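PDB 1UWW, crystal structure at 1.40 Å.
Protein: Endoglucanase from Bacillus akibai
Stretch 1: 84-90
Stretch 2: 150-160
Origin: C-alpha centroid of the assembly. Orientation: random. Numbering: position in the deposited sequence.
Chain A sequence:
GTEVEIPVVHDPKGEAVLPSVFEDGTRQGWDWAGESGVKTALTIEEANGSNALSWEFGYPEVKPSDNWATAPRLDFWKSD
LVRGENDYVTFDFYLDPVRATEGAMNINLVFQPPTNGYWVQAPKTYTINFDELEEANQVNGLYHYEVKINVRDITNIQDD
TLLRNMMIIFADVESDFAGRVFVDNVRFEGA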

ATOM      1  N   GLY A  84      -6.965 -17.374 -12.544  1.00 19.46           N
ATOM      2  CA  GLY A  84      -7.506 -17.601 -13.875  1.00 20.06           C
ATOM      3  C   GLY A  84      -7.199 -16.438 -14.789  1.00 20.07           C
ATOM      4  O   GLY A  84      -6.161 -15.789 -14.679  1.00 20.04           O
ATOM      5  N   GLU A  85      -8.138 -16.127 -15.671  1.00 20.56           N
ATOM      6  CA  GLU A  85      -8.007 -14.985 -16.562  1.00 21.82           C
ATOM      7  C   GLU A  85      -8.506 -13.666 -15.974  1.00 21.53           C
ATOM      8  O   GLU A  85      -8.513 -12.642 -16.624  1.00 22.92           O
ATOM      9  CB  GLU A  85      -8.735 -15.264 -17.875  1.00 23.23           C
ATOM     10  CG  GLU A  85      -8.000 -16.280 -18.728  1.00 27.65           C
ATOM     11  CD  GLU A  85      -8.765 -16.689 -19.984  1.00 34.79           C
ATOM     12  OE1 GLU A  85     -10.007 -16.830 -19.936  1.00 39.51           O
ATOM     13  OE2 GLU A  85      -8.104 -16.905 -21.018  1.00 40.29           O
ATOM     14  N   ASN A  86      -8.868 -13.696 -14.707  1.00 20.53           N
ATOM     15  CA  ASN A  86      -9.328 -12.493 -14.035  1.00 20.36           C
ATOM     16  C   ASN A  86      -8.206 -11.534 -13.734  1.00 19.86           C
ATOM     17  O   ASN A  86      -7.052 -11.918 -13.568  1.00 19.23           O
ATOM     18  CB  ASN A  86     -10.029 -12.899 -12.752  1.00 20.37           C
ATOM     19  CG  ASN A  86     -11.287 -13.675 -13.027  1.00 20.76           C
ATOM     20  OD1 ASN A  86     -12.200 -13.131 -13.640  1.00 24.81           O
ATOM     21  ND2 ASN A  86     -11.325 -14.938 -12.640  1.00 22.41           N
ATOM     22  N   ASP A  87      -8.568 -10.261 -13.652  1.00 19.45           N
ATOM     23  CA  ASP A  87      -7.613  -9.197 -13.450  1.00 19.70           C
ATOM     24  C   ASP A  87      -7.718  -8.505 -12.105  1.00 18.84           C
ATOM     25  O   ASP A  87      -6.759  -7.873 -11.691  1.00 18.71           O
ATOM     26  CB  ASP A  87      -7.718  -8.164 -14.575  1.00 20.60           C
ATOM     27  CG  ASP A  87      -7.533  -8.785 -15.926  1.00 26.09           C
ATOM     28  OD1 ASP A  87      -6.625  -9.635 -16.106  1.00 25.03           O
ATOM     29  OD2 ASP A  87      -8.312  -8.541 -16.872  1.00 31.32           O
ATOM     30  N   TYR A  88      -8.865  -8.646 -11.440  1.00 18.69           N
ATOM     31  CA  TYR A  88      -9.149  -7.933 -10.189  1.00 18.79           C
ATOM     32  C   TYR A  88      -9.815  -8.832  -9.199  1.00 18.09           C
ATOM     33  O   TYR A  88     -10.480  -9.797  -9.554  1.00 18.35           O
ATOM     34  CB  TYR A  88     -10.101  -6.730 -10.400  1.00 19.85           C
ATOM     35  CG  TYR A  88      -9.615  -5.733 -11.412  1.00 22.51           C
ATOM     36  CD1 TYR A  88      -8.732  -4.712 -11.053  1.00 25.05           C
ATOM     37  CD2 TYR A  88      -9.994  -5.837 -12.741  1.00 23.21           C
ATOM     38  CE1 TYR A  88      -8.256  -3.813 -12.002  1.00 26.10           C
ATOM     39  CE2 TYR A  88      -9.516  -4.936 -13.693  1.00 27.33           C
ATOM     40  CZ  TYR A  88      -8.656  -3.944 -13.313  1.00 28.99           C
ATOM     41  OH  TYR A  88      -8.197  -3.060 -14.268  1.00 33.34           O
ATOM     42  N   VAL A  89      -9.619  -8.524  -7.910  1.00 18.04           N
ATOM     43  CA  VAL A  89     -10.534  -8.905  -6.848  1.00 17.93           C
ATOM     44  C   VAL A  89     -11.312  -7.648  -6.519  1.00 17.94           C
ATOM     45  O   VAL A  89     -10.757  -6.562  -6.347  1.00 17.45           O
ATOM     46  CB  VAL A  89      -9.786  -9.440  -5.625  1.00 17.77           C
ATOM     47  CG1 VAL A  89     -10.699  -9.580  -4.390  1.00 19.84           C
ATOM     48  CG2 VAL A  89      -9.184 -10.808  -5.960  1.00 19.78           C
ATOM     49  N   THR A  90     -12.627  -7.784  -6.522  1.00 17.07           N
ATOM     50  CA  THR A  90     -13.534  -6.701  -6.151  1.00 17.51           C
ATOM     51  C   THR A  90     -14.447  -7.093  -5.008  1.00 16.88           C
ATOM     52  O   THR A  90     -14.777  -8.251  -4.813  1.00 16.49           O
ATOM     53  CB  THR A  90     -14.389  -6.273  -7.347  1.00 18.51           C
ATOM     54  OG1 THR A  90     -15.277  -7.328  -7.742  1.00 22.13           O
ATOM     55  CG2 THR A  90     -13.515  -5.984  -8.563  1.00 20.44           C
ATOM     56  N   ASN A 150      -6.063  -4.869  -8.300  1.00 18.57           N
ATOM     57  CA  ASN A 150      -5.501  -5.525  -9.462  1.00 18.96           C
ATOM     58  C   ASN A 150      -4.615  -6.692  -9.036  1.00 17.67           C
ATOM     59  O   ASN A 150      -3.640  -6.524  -8.308  1.00 19.82           O
ATOM     60  CB  ASN A 150      -4.708  -4.516 -10.286  1.00 19.74           C
ATOM     61  CG  ASN A 150      -4.261  -5.065 -11.631  1.00 21.43           C
ATOM     62  OD1 ASN A 150      -3.721  -6.163 -11.721  1.00 22.71           O
ATOM     63  ND2 ASN A 150      -4.509  -4.295 -12.696  1.00 25.94           N
ATOM     64  N   VAL A 151      -4.985  -7.877  -9.493  1.00 18.10           N
ATOM     65  CA  VAL A 151      -4.182  -9.086  -9.294  1.00 18.26           C
ATOM     66  C   VAL A 151      -3.469  -9.586 -10.562  1.00 18.84           C
ATOM     67  O   VAL A 151      -2.611 -10.458 -10.478  1.00 18.96           O
ATOM     68  CB  VAL A 151      -5.018 -10.234  -8.686  1.00 18.20           C
ATOM     69  CG1 VAL A 151      -5.485  -9.866  -7.268  1.00 17.89           C
ATOM     70  CG2 VAL A 151      -6.222 -10.590  -9.555  1.00 18.85           C
ATOM     71  N   ARG A 152      -3.847  -9.047 -11.710  1.00 19.20           N
ATOM     72  CA  ARG A 152      -3.128  -9.279 -12.964  1.00 19.81           C
ATOM     73  C   ARG A 152      -1.670  -8.861 -12.807  1.00 21.15           C
ATOM     74  O   ARG A 152      -0.768  -9.505 -13.360  1.00 22.00           O
ATOM     75  CB  ARG A 152      -3.824  -8.519 -14.087  1.00 20.18           C
ATOM     76  CG  ARG A 152      -3.204  -8.704 -15.474  1.00 20.63           C
ATOM     77  CD  ARG A 152      -2.978 -10.132 -15.868  1.00 21.64           C
ATOM     78  NE  ARG A 152      -4.127 -10.993 -15.621  1.00 20.18           N
ATOM     79  CZ  ARG A 152      -4.063 -12.319 -15.624  1.00 21.53           C
ATOM     80  NH1 ARG A 152      -2.913 -12.923 -15.893  1.00 21.33           N
ATOM     81  NH2 ARG A 152      -5.111 -13.077 -15.347  1.00 19.62           N
ATOM     82  N   ASP A 153      -1.435  -7.845 -11.988  1.00 21.92           N
ATOM     83  CA  ASP A 153      -0.098  -7.291 -11.769  1.00 23.44           C
ATOM     84  C   ASP A 153       0.766  -8.078 -10.795  1.00 23.73           C
ATOM     85  O   ASP A 153       1.926  -7.696 -10.563  1.00 26.40           O
ATOM     86  CB  ASP A 153      -0.216  -5.816 -11.376  1.00 25.33           C
ATOM     87  CG  ASP A 153      -0.657  -4.940 -12.558  1.00 28.38           C
ATOM     88  OD1 ASP A 153      -0.622  -5.440 -13.712  1.00 36.86           O
ATOM     89  OD2 ASP A 153      -1.075  -3.774 -12.448  1.00 33.21           O
ATOM     90  N   ILE A 154       0.279  -9.194 -10.259  1.00 22.01           N
ATOM     91  CA  ILE A 154       1.118 -10.077  -9.445  1.00 21.18           C
ATOM     92  C   ILE A 154       1.898 -10.974 -10.382  1.00 22.46           C
ATOM     93  O   ILE A 154       1.356 -11.909 -10.948  1.00 22.36           O
ATOM     94  CB  ILE A 154       0.256 -10.907  -8.441  1.00 20.84           C
ATOM     95  CG1 ILE A 154      -0.524  -9.986  -7.493  1.00 21.18           C
ATOM     96  CG2 ILE A 154       1.124 -11.841  -7.590  1.00 21.10           C
ATOM     97  CD1 ILE A 154      -1.558 -10.681  -6.640  1.00 21.57           C
ATOM     98  N   THR A 155       3.195 -10.717 -10.509  1.00 23.35           N
ATOM     99  CA  THR A 155       4.025 -11.496 -11.423  1.00 24.31           C
ATOM    100  C   THR A 155       4.506 -12.801 -10.853  1.00 24.07           C
ATOM    101  O   THR A 155       4.895 -13.670 -11.633  1.00 25.11           O
ATOM    102  CB  THR A 155       5.245 -10.716 -11.897  1.00 24.46           C
ATOM    103  OG1 THR A 155       6.072 -10.373 -10.774  1.00 26.56           O
ATOM    104  CG2 THR A 155       4.825  -9.402 -12.554  1.00 25.20           C
ATOM    105  N   ASN A 156       4.469 -12.976  -9.535  1.00 24.19           N
ATOM    106  CA  ASN A 156       4.953 -14.219  -8.924  1.00 25.65           C
ATOM    107  C   ASN A 156       3.871 -15.264  -8.738  1.00 24.93           C
ATOM    108  O   ASN A 156       4.024 -16.209  -7.958  1.00 26.87           O
ATOM    109  CB  ASN A 156       5.633 -13.942  -7.592  1.00 26.25           C
ATOM    110  CG  ASN A 156       7.121 -13.754  -7.737  1.00 29.78           C
ATOM    111  OD1 ASN A 156       7.791 -14.470  -8.500  1.00 34.78           O
ATOM    112  ND2 ASN A 156       7.650 -12.810  -6.995  1.00 29.49           N
ATOM    113  N   ILE A 157       2.758 -15.089  -9.440  1.00 22.62           N
ATOM    114  CA  ILE A 157       1.813 -16.180  -9.617  1.00 22.17           C
ATOM    115  C   ILE A 157       1.533 -16.310 -11.098  1.00 21.54           C
ATOM    116  O   ILE A 157       1.828 -15.427 -11.880  1.00 22.38           O
ATOM    117  CB  ILE A 157       0.476 -15.993  -8.827  1.00 21.23           C
ATOM    118  CG1 ILE A 157      -0.324 -14.809  -9.371  1.00 21.42           C
ATOM    119  CG2 ILE A 157       0.727 -15.885  -7.304  1.00 22.51           C
ATOM    120  CD1 ILE A 157      -1.618 -14.544  -8.654  1.00 22.51           C
ATOM    121  N   GLN A 158       0.962 -17.449 -11.452  1.00 20.26           N
ATOM    122  CA  GLN A 158       0.449 -17.701 -12.790  1.00 19.72           C
ATOM    123  C   GLN A 158      -1.047 -17.911 -12.702  1.00 19.69           C
ATOM    124  O   GLN A 158      -1.618 -17.977 -11.610  1.00 19.12           O
ATOM    125  CB  GLN A 158       1.120 -18.944 -13.320  1.00 19.53           C
ATOM    126  CG  GLN A 158       2.610 -18.728 -13.467  1.00 21.38           C
ATOM    127  CD  GLN A 158       3.364 -19.961 -13.769  1.00 23.32           C
ATOM    128  OE1 GLN A 158       3.057 -21.049 -13.257  1.00 25.96           O
ATOM    129  NE2 GLN A 158       4.393 -19.800 -14.581  1.00 23.93           N
ATOM    130  N   ASP A 159      -1.711 -18.014 -13.842  1.00 18.61           N
ATOM    131  CA  ASP A 159      -3.162 -18.104 -13.837  1.00 18.85           C
ATOM    132  C   ASP A 159      -3.685 -19.372 -13.192  1.00 19.37           C
ATOM    133  O   ASP A 159      -4.811 -19.392 -12.693  1.00 21.11           O
ATOM    134  CB  ASP A 159      -3.704 -17.973 -15.262  1.00 17.86           C
ATOM    135  CG  ASP A 159      -3.571 -16.566 -15.823  1.00 20.65           C
ATOM    136  OD1 ASP A 159      -3.118 -15.641 -15.091  1.00 20.03           O
ATOM    137  OD2 ASP A 159      -3.934 -16.270 -16.993  1.00 21.52           O
ATOM    138  N   ASP A 160      -2.886 -20.426 -13.160  1.00 19.06           N
ATOM    139  CA  ASP A 160      -3.266 -21.691 -12.535  1.00 19.33           C
ATOM    140  C   ASP A 160      -2.611 -21.956 -11.164  1.00 19.31           C
ATOM    141  O   ASP A 160      -2.782 -23.016 -10.583  1.00 20.98           O
ATOM    142  CB  ASP A 160      -3.018 -22.879 -13.485  1.00 19.20           C
ATOM    143  CG  ASP A 160      -1.547 -23.202 -13.687  1.00 22.66           C
ATOM    144  OD1 ASP A 160      -0.635 -22.470 -13.241  1.00 20.64           O
ATOM    145  OD2 ASP A 160      -1.227 -24.228 -14.337  1.00 23.97           O
TER

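The guanidinium group of Arg152 makes half of the hydrogen bonds across this contact, gathering carboxylate oxygens from both stretches and backbone oxygens from the first around its edge. Its NE donates to Asp87 OD1 at 2.9 Å, a hydrogen bond that is also a salt bridge. Its NH2 donates to two main-chain carbonyls of the first stretch, Gly84 O at 3.0 Å and Asn86 O at 2.9 Å. These three oxygens lie near the plane of the group, where its N-H bonds point. Within its own stretch, NH1 of Arg152 forms a salt bridge with Asp159 OD1 at 2.8 Å. Arginine suits this place because its planar, charged end carries several donors directed outward, enough to serve a bend of backbone and two carboxylates together. The chain reaches them through a t, p, p sequence of chi1 to chi3 rotamers.

Asp159 also meets the beginning of the first stretch through its backbone: Gly84 N donates to Asp159 O at 3.0 Å. Its carboxylate lies close to the Gly84 carbonyl, with Gly84 O 3.1 Å from Asp159 OD1. Both atoms are acceptors and cannot bond to each other, but Arg152 NH2 donates to Gly84 O and, weakly, to Asp159 OD1 at 3.3 Å, so a shared positive group offsets their proximity. Gly84 has a phi of 60°, a value that by itself favours glycine.

Farther along, the backbones meet in a single antiparallel bridge, a non-hydrogen-bonded pair of Tyr88 with Asn150. Just beside it, Asp87 O accepts from two successive amides, Val151 N at 2.8 Å and Arg152 N at 3.1 Å, and also receives a CA-H...O contact from Asn150 CA at 3.5 Å. Asp87 thus bonds through both its main chain and its side chain, a short carboxylate well placed to meet Arg152 NE. Its other oxygen, OD2, is satisfied elsewhere in the structure.

The side chains of Tyr88 and Asn150 share one face of the sheet. The tyrosine ring comes close to the neighbouring backbone, with Tyr88 CD1 3.7 Å from Asn150 CA, a van der Waals contact to which a flat aromatic ring contributes carbon atoms. Asn150 OD1 accepts from Asp153 N at 2.9 Å, so its amide steadies the type I turn from Val151 to Ile154, which is closed by Ile154 N donating to Val151 O at 3.2 Å. Val89 and Val151, both buried, add an apolar contact, CG2 of Val89 to CG1 of Val151 at 4.0 Å, where compact branched side chains pack without polar groups to satisfy.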